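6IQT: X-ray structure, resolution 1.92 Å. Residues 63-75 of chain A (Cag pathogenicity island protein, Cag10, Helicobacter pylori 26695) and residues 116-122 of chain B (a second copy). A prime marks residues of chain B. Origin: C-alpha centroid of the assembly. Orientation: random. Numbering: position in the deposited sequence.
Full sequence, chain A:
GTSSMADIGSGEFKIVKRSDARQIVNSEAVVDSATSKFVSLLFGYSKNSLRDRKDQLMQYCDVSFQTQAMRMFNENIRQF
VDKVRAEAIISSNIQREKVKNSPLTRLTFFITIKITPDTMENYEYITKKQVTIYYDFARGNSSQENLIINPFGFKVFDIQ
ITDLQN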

# COMPACT_ATOMS: atom_id res chain seq x y z
N VAL A 63 8.50 -14.89 6.99
CA VAL A 63 7.79 -15.13 8.25
C VAL A 63 7.27 -13.82 8.83
O VAL A 63 6.15 -13.76 9.35
CB VAL A 63 8.70 -15.88 9.25
CG1 VAL A 63 9.95 -15.06 9.57
CG2 VAL A 63 7.92 -16.20 10.53
N SER A 64 8.04 -12.73 8.70
CA SER A 64 7.62 -11.45 9.26
C SER A 64 6.44 -10.83 8.53
O SER A 64 5.84 -9.89 9.05
CB SER A 64 8.78 -10.46 9.28
OG SER A 64 9.20 -10.10 7.97
N PHE A 65 6.07 -11.34 7.35
CA PHE A 65 4.95 -10.81 6.60
C PHE A 65 3.73 -11.74 6.57
O PHE A 65 2.67 -11.33 6.08
CB PHE A 65 5.41 -10.49 5.16
CG PHE A 65 4.37 -9.84 4.30
CD1 PHE A 65 3.92 -8.55 4.58
CD2 PHE A 65 3.80 -10.52 3.23
CE1 PHE A 65 2.94 -7.95 3.81
CE2 PHE A 65 2.82 -9.93 2.45
CZ PHE A 65 2.39 -8.64 2.74
N GLN A 66 3.84 -12.96 7.09
CA GLN A 66 2.79 -13.96 6.88
C GLN A 66 1.48 -13.56 7.55
O GLN A 66 0.39 -13.85 7.02
CB GLN A 66 3.27 -15.32 7.38
CG GLN A 66 4.21 -15.97 6.40
CD GLN A 66 4.74 -17.30 6.87
OE1 GLN A 66 4.72 -17.61 8.06
NE2 GLN A 66 5.21 -18.11 5.92
N THR A 67 1.56 -12.88 8.69
CA THR A 67 0.35 -12.47 9.38
C THR A 67 -0.44 -11.46 8.57
O THR A 67 -1.67 -11.56 8.45
CB THR A 67 0.72 -11.90 10.74
OG1 THR A 67 1.13 -12.99 11.59
CG2 THR A 67 -0.45 -11.20 11.36
N GLN A 68 0.24 -10.47 7.98
CA GLN A 68 -0.47 -9.49 7.18
C GLN A 68 -1.07 -10.12 5.92
O GLN A 68 -2.20 -9.78 5.53
CB GLN A 68 0.48 -8.34 6.83
CG GLN A 68 -0.12 -7.29 5.93
CD GLN A 68 -1.27 -6.54 6.57
OE1 GLN A 68 -1.47 -6.59 7.79
NE2 GLN A 68 -2.04 -5.86 5.75
N ALA A 69 -0.35 -11.03 5.27
CA ALA A 69 -0.93 -11.76 4.15
C ALA A 69 -2.18 -12.51 4.58
O ALA A 69 -3.19 -12.53 3.85
CB ALA A 69 0.11 -12.73 3.56
N MSE A 70 -2.16 -13.12 5.75
CA MSE A 70 -3.33 -13.85 6.24
C MSE A 70 -4.52 -12.91 6.52
O MSE A 70 -5.68 -13.26 6.25
CB MSE A 70 -2.97 -14.64 7.51
CG MSE A 70 -4.08 -15.59 7.94
SE MSE A 70 -4.40 -16.96 6.57
CE MSE A 70 -4.46 -18.52 7.68
N ARG A 71 -4.25 -11.70 7.03
CA ARG A 71 -5.33 -10.74 7.25
C ARG A 71 -6.00 -10.35 5.93
O ARG A 71 -7.22 -10.19 5.87
CB ARG A 71 -4.82 -9.50 7.97
CG ARG A 71 -4.49 -9.73 9.43
CD ARG A 71 -4.02 -8.43 10.10
NE ARG A 71 -3.86 -8.61 11.54
CZ ARG A 71 -4.83 -8.43 12.43
NH1 ARG A 71 -6.04 -8.06 12.03
NH2 ARG A 71 -4.60 -8.63 13.73
N MSE A 72 -5.21 -10.21 4.87
CA MSE A 72 -5.79 -9.85 3.58
C MSE A 72 -6.56 -11.00 2.96
O MSE A 72 -7.60 -10.81 2.33
CB MSE A 72 -4.69 -9.37 2.63
CG MSE A 72 -3.94 -8.19 3.20
SE MSE A 72 -2.54 -7.61 2.01
CE MSE A 72 -3.64 -7.33 0.45
N PHE A 73 -6.01 -12.20 3.13
CA PHE A 73 -6.71 -13.41 2.72
C PHE A 73 -8.07 -13.51 3.40
O PHE A 73 -9.10 -13.74 2.74
CB PHE A 73 -5.81 -14.62 3.04
CG PHE A 73 -6.43 -15.97 2.75
CD1 PHE A 73 -6.41 -16.50 1.47
CD2 PHE A 73 -6.96 -16.74 3.78
CE1 PHE A 73 -6.95 -17.75 1.21
CE2 PHE A 73 -7.50 -17.99 3.53
CZ PHE A 73 -7.49 -18.50 2.23
N ASN A 74 -8.10 -13.31 4.73
CA ASN A 74 -9.36 -13.43 5.47
C ASN A 74 -10.36 -12.36 5.08
O ASN A 74 -11.57 -12.61 5.10
CB ASN A 74 -9.09 -13.37 6.98
CG ASN A 74 -8.46 -14.65 7.52
OD1 ASN A 74 -8.63 -15.73 6.95
ND2 ASN A 74 -7.72 -14.52 8.61
N GLU A 75 -9.89 -11.16 4.72
CA GLU A 75 -10.80 -10.12 4.26
C GLU A 75 -11.49 -10.51 2.95
O GLU A 75 -12.69 -10.25 2.77
CB GLU A 75 -10.05 -8.79 4.13
CG GLU A 75 -10.92 -7.53 4.17
CD GLU A 75 -12.11 -7.63 5.13
OE1 GLU A 75 -13.24 -7.31 4.71
OE2 GLU A 75 -11.92 -8.02 6.31
N THR B 116 -3.28 -1.73 13.70
CA THR B 116 -3.57 -3.14 13.93
C THR B 116 -2.35 -3.86 14.48
O THR B 116 -1.22 -3.58 14.05
CB THR B 116 -4.01 -3.83 12.63
OG1 THR B 116 -2.93 -3.80 11.70
CG2 THR B 116 -5.20 -3.11 12.01
N PRO B 117 -2.52 -4.76 15.44
CA PRO B 117 -1.39 -5.59 15.87
C PRO B 117 -0.93 -6.42 14.68
O PRO B 117 -1.75 -6.89 13.87
CB PRO B 117 -1.98 -6.46 16.99
CG PRO B 117 -3.43 -6.53 16.68
CD PRO B 117 -3.79 -5.21 16.04
N ASP B 118 0.37 -6.53 14.52
CA ASP B 118 0.91 -7.37 13.45
C ASP B 118 0.97 -8.82 13.93
O ASP B 118 1.99 -9.49 13.85
CB ASP B 118 2.27 -6.85 12.99
CG ASP B 118 2.73 -7.45 11.64
OD1 ASP B 118 1.90 -7.61 10.71
OD2 ASP B 118 3.94 -7.75 11.51
N THR B 119 -0.17 -9.27 14.47
CA THR B 119 -0.38 -10.61 15.02
C THR B 119 -1.75 -11.07 14.55
O THR B 119 -2.48 -10.34 13.88
CB THR B 119 -0.31 -10.63 16.56
OG1 THR B 119 -1.39 -9.85 17.10
CG2 THR B 119 1.01 -10.06 17.08
N MSE B 120 -2.14 -12.28 14.93
CA MSE B 120 -3.48 -12.75 14.53
C MSE B 120 -4.56 -12.28 15.51
O MSE B 120 -5.71 -12.70 15.42
CB MSE B 120 -3.51 -14.28 14.40
CG MSE B 120 -2.94 -14.84 13.07
SE MSE B 120 -3.32 -13.73 11.50
CE MSE B 120 -5.23 -14.07 11.24
N GLU B 121 -4.22 -11.37 16.43
CA GLU B 121 -5.17 -10.94 17.45
C GLU B 121 -6.34 -10.15 16.88
O GLU B 121 -6.22 -9.40 15.91
CB GLU B 121 -4.46 -10.09 18.51
CG GLU B 121 -3.44 -10.86 19.32
CD GLU B 121 -2.55 -9.93 20.12
OE1 GLU B 121 -2.84 -9.73 21.32
OE2 GLU B 121 -1.58 -9.38 19.54
N ASN B 122 -7.47 -10.25 17.56
CA ASN B 122 -8.73 -9.72 17.06
C ASN B 122 -9.04 -8.37 17.71
O ASN B 122 -9.92 -8.24 18.56
CB ASN B 122 -9.84 -10.75 17.30
CG ASN B 122 -11.23 -10.22 16.96
OD1 ASN B 122 -11.39 -9.41 16.05
ND2 ASN B 122 -12.24 -10.67 17.70
O HOH W 1 2.80 -9.78 9.13
O HOH W 2 -1.03 -8.11 10.37
O HOH W 3 -7.55 -6.97 13.92

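Arg71, on the helix of chain A, makes all the direct hydrogen bonds to the loop of chain B. Arg71 NH2 donates to Thr119′ O (2.7 Å) and to Glu121′ O (2.8 Å), and Arg71 NE adds a weak bond to Thr119′ O (3.2 Å). Both carbonyl oxygens lie at the guanidinium edge, near its plane, where the N-H groups point. The CA-to-CB bond of Arg71 points sideways, but chi1 is m and chi2 and chi3 are t, so an extended chain carries the charged group to the loop. There it meets backbone oxygens rather than a carboxylate, and more of its surface is covered than that of any other residue here. The loop is braced internally: Thr119′ OG1 accepts from Glu121′ N (3.3 Å) and donates to Glu121′ OE2 in a very short bond (2.5 Å).

Water extends the polar contact. Water 1 donates to Ser64 O (3.0 Å) and Asp118′ OD1 (2.8 Å) and accepts from Gln68 N (2.9 Å), so Asp118′ reaches the backbone of Ser64 and Gln68 through solvent. Water 2 donates to Gln68 OE1 and to the same Asp118′ OD1, each at 3.0 Å. Water 3 accepts from Arg71 NH1 (2.7 Å) and donates weakly to Glu121′ O (3.4 Å).

Packing fills the space around these bonds. Thr67 points toward the loop, its CG2 3.3 Å from Thr119′ O and 3.8 Å from Met120′ SE; this short branched side chain fits where the backbones come closest, with Thr67 CA and Thr119′ CA 6.0 Å apart. Selenomethionine Met120′ starts away from the helix but bends back through three m torsions, placing CE 3.8 Å from CG of selenomethionine Met70 and 3.6 Å from Asn74 ND2. Together the stretches bury 444 Å².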